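Local coordinates for putative GAF sensor protein (Burkholderia vietnamiensis, PDB 5HL6) that probably reduces free L-methionine-(R)-S-oxide, as a GAF-domain member of the free methionine sulfoxide reductase family, at residues Thr26-Ala31 with Cys162-Glu167; Phe64-Gly69 with Val74-Gly79; Lys90-Thr95 with Gln103-Val108. All coordinates share one frame; numbering follows the deposited sequence.

Interactions 1 and 2 lie in the interior and interaction 3 near the surface of one GAF domain. Interaction 1 joins the first and last helices through the methyls of one valine set against two alanines and their backbone, whereas interaction 2 joins two neighbouring strands by backbone hydrogen bonds, with aromatic rings packed about them. Interaction 3 sets a helix against an edge strand of the same sheet, through valines and the face of an amide. The first two meet where Phe-165 CE2 comes within 3.7 Å of Phe-64 CE1; the last two meet at Tyr-65 and Cys-93. Interactions 1 and 3 do not touch and lie on opposite sides of the chain's centre.

Interaction 1. Residues Thr26-Ala31 with Cys162-Glu167; sequences TLAEQA and CRVFVE
With chi1 at 168°, Val-164 spreads its two methyls over two alanines of Thr-26-Ala-31: CG1 lies anti to the backbone N and reaches Ala-31, while CG2 lies beside that N and reaches Ala-28. The isopropyl group thus works as a fork, one prong for each alanine. Val-164 CG1 is 3.9 Å from Ala-31 CB and equally near the carbonyl carbon of that residue, so it rests on backbone as well as on methyl. The other prong is a little looser, Val-164 CG2 lying 4.2 Å from Ala-28 CB, and it also passes 3.9 Å from Ala-28 O. Ala-28 and Ala-31 stand three residues, nearly one turn, apart and so present adjacent methyls on one side of their helix. The small alanines let the backbones approach, with the CA atoms of Ala-28 and Val-164 6.7 Å apart. Its side chains are all apolar and the contact is buried, and each helix satisfies its own backbone, as in the 2.8 Å bond from Ala-31 N to Leu-27 O. Here the first helix of the modelled chain, 20-35, meets the last, 152-176. Leu-161, three residues before Val-164, extends the same seam by touching both Ala-28 and Leu-27. Leu-27 also packs on Leu-51 and Ser-55 of helix 41-55, so three helices meet here. From helix 152-176, Phe-165 turns to Ala-45 of helix 41-55 and to Phe-64 of strand 61-67, while Cys-162 reaches Val-127 and Leu-129 of strand 123-130 and Trp-140 of strand 136-144.

Interaction 2. Residues Phe64-Gly69 with Val74-Gly79; sequences FYFFDG and VGPFQG
Tyr-65 and Val-74 face each other as an antiparallel non-hydrogen-bonded pair, and the valine packs over the phenol ring. Val-74 CG2 lies 4.1 Å from the ring centroid of Tyr-65 and 22° off the ring normal, a CH-pi contact displaced toward the rim, where Tyr-65 CE1 also comes 3.7 Å from Val-74 CB. With its CG anti to the carbonyl carbon (chi1 -67°), Tyr-65 lays the ring alongside its partner's backbone, Tyr-65 CD1 standing 3.5 Å from Val-74 CA. Phe-64 is held at both its polar backbone atoms by two nearly straight bonds, its O taking one from Gly-75 N at 2.8 Å and its N giving one to Pro-76 O at 3.1 Å, so it faces two residues where strand 72-77 is irregular. Phe-66 CD2 comes within 4.1 Å of Gly-75 CA, and the edge of its ring meets the proline, with Phe-66 CE2 3.9 Å from Pro-76 CD. These strands, 61-67 and 72-77, form a beta hairpin of the antiparallel GAF sheet; beyond the bridge the chain turns corners at Pro-76 and Gln-78. Strand 136-144 runs along the other edge of 61-67 and bonds to Tyr-65 through Val-139. Ala-45 of helix 41-55 touches both Phe-64 and Pro-76. The tyrosine hydroxyl bonds weakly to the carbonyl of Cys-83, and the Tyr-65 side chain also touches Cys-117, the disulfide partner of Cys-83. At the second corner, the Gln-78 amide bonds to Phe-77 O and Gly-79 N of the second subunit.

Interaction 3. Residues Lys90-Thr95 with Gln103-Val108; sequences KGVCGT and QVVRDV
The side-chain amide of Gln-103 turns one face to Thr-95: the methyl CG2 of Thr-95 stands above the flat group, as near to Gln-103 OE1 (3.8 Å) as to its CD and NE2. Gln-103 NE2 is bonded to the carbonyl O of Gln-101, which should limit the amide's rotation. In the GAF fold, a helix packs here on an outermost strand of the sheet: the axes of 91-95 and strand 103-105 are 9.3 Å apart at closest and run nearly antiparallel, 159° apart in direction. A bend at chi2 (-68°) turns the amide to Thr-95, whose side chain the glutamine crosses at about a right angle, while CB and CG stay by Val-92. Gln-103 CB is 3.8 Å from Val-92 CG1, and Gln-103 CG passes at the same distance from Val-92 O. The same Val-92 CG1 also packs 3.8 Å from Val-105 CG2, so one methyl bridges two strand residues whose side chains point to the helix. Strand 123-130, next in the sheet, completes the surroundings: its Glu-124 and Val-126 touch Val-92 and Cys-93, and its backbone bonds to Gln-103 and Val-105. Gly-91 O accepts twice from Thr-95, its backbone N on one face of the carbonyl plane and the hydroxyl OG1, at 2.7 Å, on the opposite face.

Interaction 1. Residues Thr26-Ala31 with Cys162-Glu167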
loop_
_atom_site.group_PDB
_atom_site.type_symbol
_atom_site.label_atom_id
_atom_site.label_comp_id
_atom_site.label_asym_id
_atom_site.label_seq_id
_atom_site.Cartn_x
_atom_site.Cartn_y
_atom_site.Cartn_z
ATOM N N THR B 26 5.895 -21.258 3.123
ATOM C CA THR B 26 5.267 -21.066 1.820
ATOM C C THR B 26 5.156 -19.585 1.474
ATOM O O THR B 26 5.430 -19.179 0.337
ATOM C CB THR B 26 3.890 -21.732 1.811
ATOM O OG1 THR B 26 4.051 -23.155 1.884
ATOM C CG2 THR B 26 3.108 -21.370 0.551
ATOM N N LEU B 27 4.766 -18.763 2.452
ATOM C CA LEU B 27 4.619 -17.330 2.217
ATOM C C LEU B 27 5.963 -16.666 1.928
ATOM O O LEU B 27 6.032 -15.740 1.109
ATOM C CB LEU B 27 3.925 -16.689 3.425
ATOM C CG LEU B 27 3.408 -15.256 3.301
ATOM C CD1 LEU B 27 2.565 -15.092 2.046
ATOM C CD2 LEU B 27 2.597 -14.872 4.535
ATOM N N ALA B 28 7.042 -17.154 2.552
ATOM C CA ALA B 28 8.374 -16.617 2.286
ATOM C C ALA B 28 8.800 -16.874 0.847
ATOM O O ALA B 28 9.429 -16.017 0.211
ATOM C CB ALA B 28 9.386 -17.227 3.256
ATOM N N GLU B 29 8.483 -18.055 0.321
ATOM C CA GLU B 29 8.819 -18.338 -1.072
ATOM C C GLU B 29 7.989 -17.479 -2.014
ATOM O O GLU B 29 8.498 -16.991 -3.030
ATOM C CB GLU B 29 8.624 -19.822 -1.379
ATOM C CG GLU B 29 8.781 -20.166 -2.855
ATOM C CD GLU B 29 10.145 -19.775 -3.429
ATOM O OE1 GLU B 29 11.177 -20.074 -2.788
ATOM O OE2 GLU B 29 10.184 -19.168 -4.525
ATOM N N GLN B 30 6.708 -17.276 -1.692
ATOM C CA GLN B 30 5.888 -16.360 -2.479
ATOM C C GLN B 30 6.460 -14.953 -2.440
ATOM O O GLN B 30 6.557 -14.280 -3.475
ATOM C CB GLN B 30 4.453 -16.349 -1.963
ATOM C CG GLN B 30 3.682 -17.617 -2.169
ATOM C CD GLN B 30 2.295 -17.500 -1.595
ATOM O OE1 GLN B 30 2.106 -17.593 -0.382
ATOM N NE2 GLN B 30 1.314 -17.265 -2.458
ATOM N N ALA B 31 6.835 -14.487 -1.241
ATOM C CA ALA B 31 7.439 -13.166 -1.103
ATOM C C ALA B 31 8.724 -13.058 -1.913
ATOM O O ALA B 31 8.964 -12.042 -2.577
ATOM C CB ALA B 31 7.707 -12.856 0.371
ATOM N N CYS B 162 10.530 -10.856 6.876
ATOM C CA CYS B 162 11.270 -9.606 6.761
ATOM C C CYS B 162 12.677 -9.833 6.216
ATOM O O CYS B 162 13.188 -8.981 5.483
ATOM C CB CYS B 162 11.298 -8.883 8.111
ATOM S SG CYS B 162 9.649 -8.229 8.566
ATOM N N ARG B 163 13.310 -10.971 6.533
ATOM C CA ARG B 163 14.607 -11.269 5.928
ATOM C C ARG B 163 14.493 -11.363 4.410
ATOM O O ARG B 163 15.404 -10.945 3.686
ATOM C CB ARG B 163 15.192 -12.563 6.494
ATOM C CG ARG B 163 15.716 -12.410 7.904
ATOM C CD ARG B 163 16.637 -13.563 8.306
ATOM N NE ARG B 163 15.906 -14.801 8.561
ATOM C CZ ARG B 163 15.252 -15.067 9.690
ATOM N NH1 ARG B 163 15.222 -14.170 10.671
ATOM N NH2 ARG B 163 14.617 -16.223 9.835
ATOM N N VAL B 164 13.382 -11.907 3.907
ATOM C CA VAL B 164 13.199 -11.974 2.459
ATOM C C VAL B 164 13.127 -10.570 1.876
ATOM O O VAL B 164 13.784 -10.262 0.873
ATOM C CB VAL B 164 11.949 -12.798 2.105
ATOM C CG1 VAL B 164 11.600 -12.618 0.636
ATOM C CG2 VAL B 164 12.195 -14.265 2.419
ATOM N N PHE B 165 12.328 -9.693 2.496
ATOM C CA PHE B 165 12.190 -8.336 1.974
ATOM C C PHE B 165 13.517 -7.599 2.016
ATOM O O PHE B 165 13.930 -6.972 1.037
ATOM C CB PHE B 165 11.131 -7.543 2.756
ATOM C CG PHE B 165 11.048 -6.103 2.320
ATOM C CD1 PHE B 165 10.346 -5.760 1.179
ATOM C CD2 PHE B 165 11.715 -5.108 3.021
ATOM C CE1 PHE B 165 10.294 -4.444 0.746
ATOM C CE2 PHE B 165 11.662 -3.795 2.598
ATOM C CZ PHE B 165 10.950 -3.465 1.460
ATOM N N VAL B 166 14.211 -7.664 3.151
ATOM C CA VAL B 166 15.472 -6.941 3.258
ATOM C C VAL B 166 16.493 -7.502 2.273
ATOM O O VAL B 166 17.211 -6.747 1.607
ATOM C CB VAL B 166 15.986 -6.987 4.711
ATOM C CG1 VAL B 166 17.388 -6.400 4.808
ATOM C CG2 VAL B 166 15.028 -6.232 5.619
ATOM N N GLU B 167 16.553 -8.829 2.137
ATOM C CA GLU B 167 17.569 -9.432 1.275
ATOM C C GLU B 167 17.241 -9.261 -0.207
ATOM O O GLU B 167 18.112 -8.897 -1.005
ATOM C CB GLU B 167 17.741 -10.915 1.615
#

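Interaction 2. Residues Phe64-Gly69 with Val74-Gly79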
loop_
_atom_site.group_PDB
_atom_site.type_symbol
_atom_site.label_atom_id
_atom_site.label_comp_id
_atom_site.label_asym_id
_atom_site.label_seq_id
_atom_site.Cartn_x
_atom_site.Cartn_y
_atom_site.Cartn_z
ATOM N N PHE B 64 4.864 -0.962 6.492
ATOM C CA PHE B 64 6.201 -0.487 6.822
ATOM C C PHE B 64 6.171 0.917 7.412
ATOM O O PHE B 64 5.361 1.752 7.011
ATOM C CB PHE B 64 7.076 -0.437 5.562
ATOM C CG PHE B 64 7.367 -1.778 4.966
ATOM C CD1 PHE B 64 8.468 -2.510 5.389
ATOM C CD2 PHE B 64 6.559 -2.297 3.969
ATOM C CE1 PHE B 64 8.756 -3.750 4.843
ATOM C CE2 PHE B 64 6.844 -3.528 3.400
ATOM C CZ PHE B 64 7.947 -4.261 3.847
ATOM N N TYR B 65 7.088 1.185 8.342
ATOM C CA TYR B 65 7.542 2.541 8.633
ATOM C C TYR B 65 9.018 2.588 8.280
ATOM O O TYR B 65 9.773 1.670 8.631
ATOM C CB TYR B 65 7.335 2.958 10.106
ATOM C CG TYR B 65 5.892 3.092 10.526
ATOM C CD1 TYR B 65 5.287 4.339 10.627
ATOM C CD2 TYR B 65 5.135 1.971 10.842
ATOM C CE1 TYR B 65 3.962 4.459 11.014
ATOM C CE2 TYR B 65 3.823 2.076 11.224
ATOM C CZ TYR B 65 3.229 3.317 11.305
ATOM O OH TYR B 65 1.907 3.412 11.685
ATOM N N PHE B 66 9.428 3.625 7.562
ATOM C CA PHE B 66 10.814 3.754 7.133
ATOM C C PHE B 66 11.497 4.867 7.916
ATOM O O PHE B 66 10.941 5.959 8.080
ATOM C CB PHE B 66 10.893 4.004 5.622
ATOM C CG PHE B 66 10.543 2.789 4.807
ATOM C CD1 PHE B 66 11.320 1.640 4.899
ATOM C CD2 PHE B 66 9.442 2.783 3.968
ATOM C CE1 PHE B 66 11.008 0.501 4.174
ATOM C CE2 PHE B 66 9.125 1.643 3.225
ATOM C CZ PHE B 66 9.914 0.506 3.331
ATOM N N PHE B 67 12.697 4.572 8.406
ATOM C CA PHE B 67 13.512 5.545 9.116
ATOM C C PHE B 67 14.045 6.587 8.140
ATOM O O PHE B 67 14.695 6.240 7.146
ATOM C CB PHE B 67 14.657 4.820 9.816
ATOM C CG PHE B 67 15.430 5.679 10.758
ATOM C CD1 PHE B 67 14.801 6.293 11.835
ATOM C CD2 PHE B 67 16.793 5.851 10.595
ATOM C CE1 PHE B 67 15.524 7.084 12.724
ATOM C CE2 PHE B 67 17.521 6.634 11.481
ATOM C CZ PHE B 67 16.881 7.255 12.544
ATOM N N ASP B 68 13.773 7.867 8.412
ATOM C CA ASP B 68 14.220 8.938 7.531
ATOM C C ASP B 68 15.519 9.579 8.007
ATOM O O ASP B 68 15.866 10.676 7.564
ATOM C CB ASP B 68 13.119 9.990 7.360
ATOM C CG ASP B 68 12.934 10.886 8.586
ATOM O OD1 ASP B 68 13.504 10.605 9.665
ATOM O OD2 ASP B 68 12.194 11.885 8.458
ATOM N N GLY B 69 16.252 8.905 8.880
ATOM C CA GLY B 69 17.434 9.468 9.481
ATOM C C GLY B 69 17.193 10.130 10.815
ATOM O O GLY B 69 18.142 10.311 11.585
ATOM N N VAL B 74 5.635 6.643 7.805
ATOM C CA VAL B 74 4.891 5.493 7.302
ATOM C C VAL B 74 5.174 5.309 5.815
ATOM O O VAL B 74 5.287 6.283 5.058
ATOM C CB VAL B 74 3.384 5.648 7.571
ATOM C CG1 VAL B 74 2.750 6.716 6.654
ATOM C CG2 VAL B 74 2.676 4.309 7.399
ATOM N N GLY B 75 5.322 4.047 5.402
ATOM C CA GLY B 75 5.485 3.680 4.004
ATOM C C GLY B 75 4.234 2.981 3.511
ATOM O O GLY B 75 3.148 3.207 4.046
ATOM N N PRO B 76 4.343 2.123 2.485
ATOM C CA PRO B 76 3.159 1.380 2.031
ATOM C C PRO B 76 2.590 0.520 3.151
ATOM O O PRO B 76 3.336 -0.039 3.960
ATOM C CB PRO B 76 3.690 0.512 0.879
ATOM C CG PRO B 76 4.955 1.179 0.425
ATOM C CD PRO B 76 5.544 1.777 1.697
ATOM N N PHE B 77 1.260 0.399 3.181
ATOM C CA PHE B 77 0.601 -0.447 4.173
ATOM C C PHE B 77 -0.803 -0.813 3.702
ATOM O O PHE B 77 -1.395 -0.122 2.871
ATOM C CB PHE B 77 0.537 0.251 5.538
ATOM C CG PHE B 77 -0.370 1.465 5.563
ATOM C CD1 PHE B 77 -1.732 1.332 5.814
ATOM C CD2 PHE B 77 0.140 2.735 5.335
ATOM C CE1 PHE B 77 -2.575 2.448 5.843
ATOM C CE2 PHE B 77 -0.697 3.850 5.348
ATOM C CZ PHE B 77 -2.057 3.702 5.605
ATOM N N GLN B 78 -1.336 -1.893 4.284
ATOM C CA GLN B 78 -2.746 -2.263 4.211
ATOM C C GLN B 78 -3.420 -1.953 5.543
ATOM O O GLN B 78 -2.850 -2.224 6.608
ATOM C CB GLN B 78 -2.924 -3.756 3.904
ATOM C CG GLN B 78 -2.177 -4.234 2.687
ATOM C CD GLN B 78 -2.625 -3.516 1.434
ATOM O OE1 GLN B 78 -3.806 -3.505 1.106
ATOM N NE2 GLN B 78 -1.683 -2.898 0.738
ATOM N N GLY B 79 -4.627 -1.395 5.486
ATOM C CA GLY B 79 -5.373 -1.027 6.676
ATOM C C GLY B 79 -5.836 0.414 6.621
ATOM O O GLY B 79 -5.607 1.136 5.652
#

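Interaction 3. Residues Lys90-Thr95 with Gln103-Val108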
loop_
_atom_site.group_PDB
_atom_site.type_symbol
_atom_site.label_atom_id
_atom_site.label_comp_id
_atom_site.label_asym_id
_atom_site.label_seq_id
_atom_site.Cartn_x
_atom_site.Cartn_y
_atom_site.Cartn_z
ATOM N N LYS B 90 9.058 5.833 20.875
ATOM C CA LYS B 90 7.668 6.147 21.190
ATOM C C LYS B 90 6.775 5.018 20.689
ATOM O O LYS B 90 6.791 4.692 19.496
ATOM C CB LYS B 90 7.252 7.484 20.578
ATOM N N GLY B 91 6.018 4.410 21.604
ATOM C CA GLY B 91 5.088 3.354 21.234
ATOM C C GLY B 91 5.786 2.061 20.841
ATOM O O GLY B 91 7.006 1.929 20.898
ATOM N N VAL B 92 4.969 1.082 20.439
ATOM C CA VAL B 92 5.492 -0.238 20.081
ATOM C C VAL B 92 6.467 -0.131 18.912
ATOM O O VAL B 92 7.560 -0.712 18.938
ATOM C CB VAL B 92 4.340 -1.208 19.751
ATOM C CG1 VAL B 92 4.887 -2.611 19.469
ATOM C CG2 VAL B 92 3.308 -1.242 20.875
ATOM N N CYS B 93 6.081 0.611 17.865
ATOM C CA CYS B 93 6.924 0.743 16.676
ATOM C C CYS B 93 8.194 1.535 16.960
ATOM O O CYS B 93 9.284 1.161 16.500
ATOM C CB CYS B 93 6.136 1.409 15.547
ATOM S SG CYS B 93 4.918 0.334 14.789
ATOM N N GLY B 94 8.074 2.655 17.677
ATOM C CA GLY B 94 9.258 3.425 18.019
ATOM C C GLY B 94 10.173 2.673 18.962
ATOM O O GLY B 94 11.402 2.784 18.865
ATOM N N THR B 95 9.589 1.888 19.867
ATOM C CA THR B 95 10.387 1.031 20.736
ATOM C C THR B 95 11.136 -0.011 19.919
ATOM O O THR B 95 12.334 -0.234 20.130
ATOM C CB THR B 95 9.495 0.352 21.775
ATOM O OG1 THR B 95 8.936 1.338 22.661
ATOM C CG2 THR B 95 10.296 -0.669 22.581
ATOM N N GLN B 103 9.255 -6.728 18.757
ATOM C CA GLN B 103 8.248 -6.533 19.786
ATOM C C GLN B 103 7.048 -7.415 19.477
ATOM O O GLN B 103 6.536 -7.399 18.358
ATOM C CB GLN B 103 7.824 -5.064 19.859
ATOM C CG GLN B 103 8.978 -4.088 20.002
ATOM C CD GLN B 103 9.685 -4.185 21.343
ATOM O OE1 GLN B 103 9.051 -4.207 22.406
ATOM N NE2 GLN B 103 11.015 -4.225 21.302
ATOM N N VAL B 104 6.602 -8.185 20.464
ATOM C CA VAL B 104 5.393 -8.993 20.349
ATOM C C VAL B 104 4.474 -8.600 21.496
ATOM O O VAL B 104 4.847 -8.726 22.673
ATOM C CB VAL B 104 5.696 -10.500 20.371
ATOM C CG1 VAL B 104 4.411 -11.294 20.233
ATOM C CG2 VAL B 104 6.681 -10.868 19.267
ATOM N N VAL B 105 3.289 -8.104 21.159
ATOM C CA VAL B 105 2.343 -7.586 22.139
ATOM C C VAL B 105 1.094 -8.452 22.089
ATOM O O VAL B 105 0.430 -8.531 21.048
ATOM C CB VAL B 105 2.007 -6.112 21.874
ATOM C CG1 VAL B 105 1.178 -5.534 23.014
ATOM C CG2 VAL B 105 3.289 -5.317 21.671
ATOM N N ARG B 106 0.773 -9.102 23.212
ATOM C CA ARG B 106 -0.415 -9.951 23.273
ATOM C C ARG B 106 -1.690 -9.154 23.542
ATOM O O ARG B 106 -2.779 -9.566 23.117
ATOM C CB ARG B 106 -0.225 -11.028 24.348
ATOM N N ASP B 107 -1.581 -8.019 24.233
ATOM C CA ASP B 107 -2.726 -7.176 24.566
ATOM C C ASP B 107 -2.277 -5.725 24.539
ATOM O O ASP B 107 -1.460 -5.310 25.369
ATOM C CB ASP B 107 -3.302 -7.532 25.942
ATOM C CG ASP B 107 -4.269 -6.471 26.475
ATOM O OD1 ASP B 107 -4.896 -5.751 25.665
ATOM O OD2 ASP B 107 -4.404 -6.360 27.717
ATOM N N VAL B 108 -2.824 -4.956 23.604
ATOM C CA VAL B 108 -2.485 -3.546 23.478
ATOM C C VAL B 108 -3.110 -2.756 24.620
ATOM O O VAL B 108 -3.110 -1.528 24.602
ATOM C CB VAL B 108 -2.934 -2.985 22.118
#